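PDB 5NLA: putative transcriptional regulator TRANSCRIPTION REGULATOR protein, which is an AraC-like transcriptional activator that binds c-di-GMP to regulate extracellular polysaccharide production and probably binds DNA in a sequence-specific way. Local coordinates for residues H256-I259 / H260-N264. Sequence-based numbering, arbitrary orientation.
Sequences HRYI and HLNLN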
# COMPACT_ATOMS: atom_id res chain seq x y z
N HIS A 256 7.75 -8.79 8.55
CA HIS A 256 6.64 -9.59 8.01
C HIS A 256 7.11 -10.74 7.10
O HIS A 256 6.48 -11.82 7.10
CB HIS A 256 5.62 -8.71 7.26
CG HIS A 256 4.64 -8.02 8.15
ND1 HIS A 256 3.92 -6.92 7.74
CD2 HIS A 256 4.25 -8.26 9.43
CE1 HIS A 256 3.12 -6.52 8.72
NE2 HIS A 256 3.31 -7.32 9.75
N ARG A 257 8.20 -10.51 6.37
CA ARG A 257 8.80 -11.53 5.52
C ARG A 257 9.49 -12.60 6.35
O ARG A 257 9.27 -13.80 6.13
CB ARG A 257 9.82 -10.93 4.55
CG ARG A 257 10.33 -11.93 3.51
CD ARG A 257 11.31 -11.31 2.54
NE ARG A 257 12.46 -10.71 3.20
CZ ARG A 257 13.37 -9.94 2.60
NH1 ARG A 257 13.29 -9.68 1.30
NH2 ARG A 257 14.38 -9.43 3.31
N TYR A 258 10.35 -12.17 7.27
CA TYR A 258 11.04 -13.09 8.16
C TYR A 258 10.02 -14.04 8.78
O TYR A 258 10.15 -15.25 8.65
CB TYR A 258 11.82 -12.36 9.24
CG TYR A 258 12.64 -13.30 10.08
CD1 TYR A 258 13.90 -13.70 9.66
CD2 TYR A 258 12.13 -13.82 11.27
CE1 TYR A 258 14.64 -14.60 10.41
CE2 TYR A 258 12.86 -14.72 12.02
CZ TYR A 258 14.12 -15.11 11.61
OH TYR A 258 14.83 -16.01 12.39
N ILE A 259 9.00 -13.48 9.41
CA ILE A 259 7.91 -14.26 10.01
C ILE A 259 7.28 -15.22 9.01
O ILE A 259 7.07 -16.38 9.35
CB ILE A 259 6.83 -13.35 10.65
CG1 ILE A 259 7.36 -12.80 11.98
CG2 ILE A 259 5.51 -14.10 10.89
CD1 ILE A 259 6.55 -11.65 12.53
N HIS A 260 6.98 -14.75 7.81
CA HIS A 260 6.36 -15.60 6.78
C HIS A 260 7.23 -16.80 6.45
O HIS A 260 6.73 -17.93 6.36
CB HIS A 260 6.06 -14.80 5.50
CG HIS A 260 5.48 -15.62 4.38
ND1 HIS A 260 4.13 -15.76 4.18
CD2 HIS A 260 6.08 -16.36 3.41
CE1 HIS A 260 3.92 -16.54 3.14
NE2 HIS A 260 5.08 -16.92 2.65
N LEU A 261 8.53 -16.57 6.27
CA LEU A 261 9.48 -17.64 5.94
C LEU A 261 9.71 -18.64 7.08
O LEU A 261 9.82 -19.84 6.85
CB LEU A 261 10.82 -17.05 5.49
CG LEU A 261 10.81 -16.23 4.20
CD1 LEU A 261 12.21 -15.72 3.91
CD2 LEU A 261 10.27 -17.02 3.03
N ASN A 262 9.77 -18.14 8.31
CA ASN A 262 10.14 -18.94 9.47
C ASN A 262 8.96 -19.16 10.42
O ASN A 262 9.14 -19.27 11.64
CB ASN A 262 11.30 -18.26 10.18
CG ASN A 262 12.38 -17.81 9.21
OD1 ASN A 262 12.96 -18.62 8.49
ND2 ASN A 262 12.64 -16.51 9.18
N LEU A 263 7.76 -19.27 9.85
CA LEU A 263 6.53 -19.39 10.64
C LEU A 263 6.48 -20.75 11.34
O LEU A 263 6.12 -20.83 12.53
CB LEU A 263 5.31 -19.21 9.72
CG LEU A 263 3.90 -19.02 10.30
CD1 LEU A 263 3.30 -20.34 10.77
CD2 LEU A 263 3.86 -17.99 11.42
N ASN A 264 6.85 -21.80 10.61
CA ASN A 264 6.83 -23.17 11.11
C ASN A 264 8.03 -23.52 11.98
O ASN A 264 8.03 -24.57 12.63
CB ASN A 264 6.73 -24.13 9.93
CG ASN A 264 5.47 -23.90 9.13
OD1 ASN A 264 5.47 -23.16 8.14
ND2 ASN A 264 4.37 -24.50 9.58
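Y258 and N262 meet across the last turn of helix 251-261, the amide of N262 lying over one face of the Y258 ring. ND2 does the touching: it lies over the body of the ring, with CE1 of Y258 its nearest ring atom at 3.0 Å, while CG of N262 sits farther out, 4.0 Å above the ring plane and displaced toward the rim. Ring and amide planes are 57° apart, so this is a tilted approach rather than a flat stack. In Y258, CG anti to the backbone N (chi1 -175°) puts the ring beside the residue's own carbonyl carbon, on the side where N262 arrives one turn on. The same ND2 lies 2.8 Å from the carbonyl O of Y258. With an alanine here the N262 amide is likely to lose the ring it lies on and turn more freely, and T272 the hydroxyl it bonds.

Backbone bonds of the i to i+4 kind hold the turn: L261 N to R257 O at 2.9 Å, and N262 N to Y258 O, also 2.9 Å. H260 N reaches H256 O at 3.1 Å from above the carbonyl plane. N262 is the first residue to leave helical phi/psi, at the C-terminal end of the helix.

Apolar contact is slight: CG2 of I259 comes within 4.3 Å of CD2 of L263.

Around this turn, I259 and L263 pack on helix 294-306, and Y258 and I259 touch I273 of helix 270-275, in the helix-turn-helix region. R257 forms a salt bridge with E186, and H256 and H260 hydrogen-bond to D122 and E176, tying the helix to the part of the chain that carries the β-sheets.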